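Local coordinates for SJCHGC06286 protein (Schistosoma japonicum, PDB 3QBR) that belongs to the Bcl-2 family of apoptosis regulators and, as expected of that family, probably binds the BH domains of partner proteins, at residues L19-L24 with D51-P56; C25-L29 with F126-R130. All blocks are in the same frame, centred on the assembly; numbering follows the deposited sequence.

Interaction 1 (L19-L24 with D51-P56)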
# COMPACT_ATOMS: atom_id res chain seq x y z
N LEU A 19 -4.24 -14.26 -2.18
CA LEU A 19 -3.03 -14.56 -2.94
C LEU A 19 -2.92 -13.63 -4.13
O LEU A 19 -1.84 -13.14 -4.49
CB LEU A 19 -3.10 -16.00 -3.44
CG LEU A 19 -1.87 -16.45 -4.21
CD1 LEU A 19 -0.59 -16.18 -3.41
CD2 LEU A 19 -2.02 -17.91 -4.55
N GLN A 20 -4.06 -13.39 -4.75
CA GLN A 20 -4.18 -12.38 -5.78
C GLN A 20 -3.71 -11.02 -5.23
O GLN A 20 -2.84 -10.38 -5.82
CB GLN A 20 -5.63 -12.32 -6.26
CG GLN A 20 -5.87 -11.59 -7.56
CD GLN A 20 -7.34 -11.62 -7.97
OE1 GLN A 20 -7.97 -12.68 -7.99
NE2 GLN A 20 -7.90 -10.45 -8.29
N THR A 21 -4.23 -10.58 -4.08
CA THR A 21 -3.92 -9.23 -3.62
C THR A 21 -2.45 -9.09 -3.26
O THR A 21 -1.82 -8.06 -3.49
CB THR A 21 -4.82 -8.74 -2.45
OG1 THR A 21 -4.19 -9.04 -1.21
CG2 THR A 21 -6.18 -9.39 -2.48
N SER A 22 -1.91 -10.14 -2.68
CA SER A 22 -0.47 -10.21 -2.42
C SER A 22 0.37 -9.96 -3.70
O SER A 22 1.27 -9.11 -3.71
CB SER A 22 -0.14 -11.57 -1.79
OG SER A 22 1.24 -11.70 -1.56
N THR A 23 0.05 -10.68 -4.76
CA THR A 23 0.77 -10.56 -6.03
C THR A 23 0.71 -9.14 -6.58
O THR A 23 1.67 -8.66 -7.21
CB THR A 23 0.23 -11.57 -7.10
OG1 THR A 23 0.38 -12.92 -6.64
CG2 THR A 23 0.96 -11.39 -8.40
N LEU A 24 -0.41 -8.45 -6.35
CA LEU A 24 -0.54 -7.07 -6.84
C LEU A 24 0.39 -6.14 -6.10
O LEU A 24 0.97 -5.23 -6.70
CB LEU A 24 -1.96 -6.57 -6.67
CG LEU A 24 -2.80 -6.51 -7.93
CD1 LEU A 24 -4.19 -5.99 -7.54
CD2 LEU A 24 -2.12 -5.61 -8.97
N ASP A 51 4.84 -17.61 -3.05
CA ASP A 51 3.89 -17.96 -4.10
C ASP A 51 3.29 -16.72 -4.78
O ASP A 51 3.05 -15.69 -4.16
CB ASP A 51 2.79 -18.86 -3.52
CG ASP A 51 2.17 -19.78 -4.57
OD1 ASP A 51 2.68 -19.83 -5.72
OD2 ASP A 51 1.16 -20.44 -4.26
N LEU A 52 3.08 -16.84 -6.09
CA LEU A 52 2.41 -15.83 -6.88
C LEU A 52 1.48 -16.50 -7.90
O LEU A 52 1.84 -17.50 -8.55
CB LEU A 52 3.44 -14.95 -7.60
CG LEU A 52 4.56 -14.38 -6.71
CD1 LEU A 52 5.80 -14.04 -7.55
CD2 LEU A 52 4.06 -13.15 -5.89
N THR A 53 0.27 -15.97 -8.03
CA THR A 53 -0.59 -16.36 -9.13
C THR A 53 -0.51 -15.33 -10.22
O THR A 53 0.32 -14.43 -10.20
CB THR A 53 -2.05 -16.49 -8.71
OG1 THR A 53 -2.53 -15.20 -8.31
CG2 THR A 53 -2.18 -17.46 -7.56
N CYS A 54 -1.40 -15.48 -11.18
CA CYS A 54 -1.53 -14.53 -12.25
C CYS A 54 -2.82 -13.77 -11.97
O CYS A 54 -3.87 -14.38 -11.74
CB CYS A 54 -1.58 -15.28 -13.60
SG CYS A 54 -2.45 -14.46 -14.96
N VAL A 55 -2.73 -12.45 -11.96
CA VAL A 55 -3.89 -11.60 -11.69
C VAL A 55 -4.55 -11.21 -13.00
O VAL A 55 -3.88 -10.78 -13.94
CB VAL A 55 -3.48 -10.32 -10.91
CG1 VAL A 55 -4.68 -9.39 -10.71
CG2 VAL A 55 -2.84 -10.70 -9.56
N PRO A 56 -5.88 -11.37 -13.08
CA PRO A 56 -6.57 -11.01 -14.33
C PRO A 56 -6.57 -9.50 -14.55
O PRO A 56 -7.00 -8.76 -13.66
CB PRO A 56 -7.99 -11.54 -14.12
CG PRO A 56 -7.88 -12.53 -13.00
CD PRO A 56 -6.75 -12.11 -12.14
O HOH W 1 1.58 -14.62 -1.72
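Thr23 meets the backbone of Leu52 and Thr53 where a loop of this Bcl-2-type helical bundle, the link from helix 35-48 to helix 58-79, runs in extended form across the outer side of helix 17-31. The hydroxyl of Thr23 sits beside its own backbone N (chi1 -60°), which lets it face both ways: it donates to Leu19 O one turn back (3.1 Å) and takes a weak, bent bond from Thr53 N, 3.4 Å from Thr23 OG1. Leu19 O thus has two donors, Thr23 N on one face of its carbonyl plane and Thr23 OG1 on the other.

The methyl of Thr23 and the side chain of Val55 pass each other in opposite directions, with CG2 of Thr23 4.0 Å from CG2 of Val55. Gln20 lies across Val55 at nearly a right angle; with CG anti to its backbone N (chi1 -165°), it sets that carbon 3.7 Å from Val55 CG2, and the extended remainder reaches Pro56. Leu19 likewise crosses Asp51 almost perpendicularly, with Leu19 CD1 3.7 Å from Asp51 O. Trp170 also touches Gln20 and Leu24. A water completes the contact: it binds Ser22 OG, and the water oxygen donates to Asp51 O at 3.0 Å.

Interaction 2 (C25-L29 with F126-R130)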
# COMPACT_ATOMS: atom_id res chain seq x y z
N CYS A 25 0.54 -6.36 -4.79
CA CYS A 25 1.44 -5.54 -4.01
C CYS A 25 2.86 -5.65 -4.49
O CYS A 25 3.48 -4.62 -4.77
CB CYS A 25 1.39 -5.89 -2.53
SG CYS A 25 -0.16 -5.43 -1.83
N HIS A 26 3.37 -6.89 -4.57
CA HIS A 26 4.69 -7.13 -5.17
C HIS A 26 4.89 -6.42 -6.53
O HIS A 26 5.77 -5.58 -6.68
CB HIS A 26 4.99 -8.63 -5.27
CG HIS A 26 5.12 -9.30 -3.93
ND1 HIS A 26 6.12 -9.00 -3.04
CD2 HIS A 26 4.37 -10.26 -3.34
CE1 HIS A 26 5.98 -9.73 -1.95
NE2 HIS A 26 4.92 -10.51 -2.11
N SER A 27 4.04 -6.72 -7.51
CA SER A 27 4.20 -6.10 -8.82
C SER A 27 4.20 -4.60 -8.71
O SER A 27 5.06 -3.94 -9.28
CB SER A 27 3.07 -6.49 -9.77
OG SER A 27 2.89 -7.89 -9.75
N PHE A 28 3.21 -4.07 -8.01
CA PHE A 28 3.06 -2.62 -7.91
C PHE A 28 4.31 -1.99 -7.30
O PHE A 28 4.82 -1.02 -7.82
CB PHE A 28 1.80 -2.23 -7.13
CG PHE A 28 1.86 -0.84 -6.55
CD1 PHE A 28 1.74 0.27 -7.38
CD2 PHE A 28 2.08 -0.63 -5.19
CE1 PHE A 28 1.82 1.55 -6.86
CE2 PHE A 28 2.16 0.64 -4.68
CZ PHE A 28 2.03 1.74 -5.51
N LEU A 29 4.82 -2.57 -6.22
CA LEU A 29 6.10 -2.12 -5.70
C LEU A 29 7.28 -2.27 -6.70
O LEU A 29 8.16 -1.40 -6.78
CB LEU A 29 6.41 -2.81 -4.37
CG LEU A 29 5.41 -2.63 -3.23
CD1 LEU A 29 5.69 -3.64 -2.10
CD2 LEU A 29 5.36 -1.15 -2.72
N PHE A 126 -2.02 1.52 -0.93
CA PHE A 126 -0.86 1.20 -1.75
C PHE A 126 0.19 2.31 -1.75
O PHE A 126 1.39 2.02 -1.74
CB PHE A 126 -1.25 0.89 -3.20
CG PHE A 126 -2.00 -0.41 -3.37
CD1 PHE A 126 -1.32 -1.60 -3.65
CD2 PHE A 126 -3.39 -0.46 -3.26
CE1 PHE A 126 -2.00 -2.82 -3.81
CE2 PHE A 126 -4.09 -1.67 -3.42
CZ PHE A 126 -3.39 -2.86 -3.70
N ALA A 127 -0.24 3.56 -1.79
CA ALA A 127 0.73 4.65 -1.89
C ALA A 127 1.55 4.73 -0.60
O ALA A 127 2.78 4.96 -0.62
CB ALA A 127 0.07 5.96 -2.22
N PHE A 128 0.86 4.49 0.51
CA PHE A 128 1.49 4.52 1.81
C PHE A 128 2.40 3.33 2.06
O PHE A 128 3.50 3.48 2.58
CB PHE A 128 0.43 4.54 2.91
CG PHE A 128 0.99 4.77 4.29
CD1 PHE A 128 1.69 5.92 4.59
CD2 PHE A 128 0.74 3.86 5.30
CE1 PHE A 128 2.17 6.14 5.88
CE2 PHE A 128 1.21 4.09 6.60
CZ PHE A 128 1.93 5.22 6.88
N LEU A 129 1.90 2.14 1.74
CA LEU A 129 2.72 0.91 1.84
C LEU A 129 4.02 1.07 1.03
O LEU A 129 5.10 0.72 1.51
CB LEU A 129 1.91 -0.29 1.35
CG LEU A 129 2.59 -1.65 1.18
CD1 LEU A 129 2.94 -2.33 2.52
CD2 LEU A 129 1.67 -2.53 0.32
N ARG A 130 3.92 1.65 -0.16
CA ARG A 130 5.10 1.97 -0.98
C ARG A 130 6.10 2.83 -0.23
O ARG A 130 7.31 2.59 -0.26
CB ARG A 130 4.67 2.73 -2.23
CG ARG A 130 5.76 2.87 -3.23
CD ARG A 130 5.31 3.65 -4.47
NE ARG A 130 5.62 5.04 -4.23
CZ ARG A 130 6.62 5.70 -4.79
NH1 ARG A 130 7.39 5.10 -5.69
NH2 ARG A 130 6.83 6.97 -4.48
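This is a buried aromatic and aliphatic contact between helix 17-31 and helix 119-137, close to the middle of the Bcl-2-type bundle. Helix 119-137 probably is the central hydrophobic helix of the Bcl-2 fold, as its buried residues and near-central place in the chain suggest. The local axes of 25-29 and 126-130 come no nearer than 10.8 Å and cross at -67°, a spacing that large side chains bridge.

Phe28 and Phe126 form an offset edge-to-face pair. Their planes stand 86° apart with centroids separated by 5.7 Å, and it is the edge of Phe126 that turns to the face of Phe28. Having CG anti to the backbone N (chi1 158°), Phe28 reaches across to the other helix, where its own rim meets the backbone: Phe126 O lies at the edge of the Phe28 ring, near its plane, with CE2 of Phe28 the nearest ring atom. That oxygen is already the acceptor for Arg130 N in the helix, so the ring edge packs against an occupied carbonyl.

Cys25 adds a sulfur-aromatic contact on the Phe126 ring. Its SG is 3.8 Å from Phe126 CE1 and lies obliquely to that ring, while also touching CD2 of Leu129. Arg130 offers its aliphatic part to Phe28, crossing it at about a right angle: CD is 3.9 Å from Phe28 CZ. Leu29 slides past Arg130 in the opposite direction, and its CD2 reaches Arg130 CA at 3.6 Å.

Other helices pack around this pair. Helix 58-79 supplies Ile62 against Phe28 and Asn73 against Arg130, whereas helix 142-159 contributes Ile149 against Leu29 and both Leu148 and Thr152 against Leu129. Tyr106 of helix 99-113 also touches Leu129, placing helix 119-137 among several helical neighbours.

Both contacts draw on helix 17-31, but on successive turns and at different depths. Interaction 1 lies at the surface, where its centre is about 13 Å from the centre of the chain, and holds a loop against the helix; the centre of interaction 2 is about 3 Å from that of the chain, and it joins two helices. Their chemistry follows: the outer contact mixes methyl packing with a weak polar bond and a water bridge, the inner one relies on rings, sulfur and aliphatic carbons. Their centres are about 13 Å apart, yet the two touch where Leu52 CD2 packs 3.9 Å from His26 CD2. The 51-56 loop also carries Cys54, seen in an interchain disulfide.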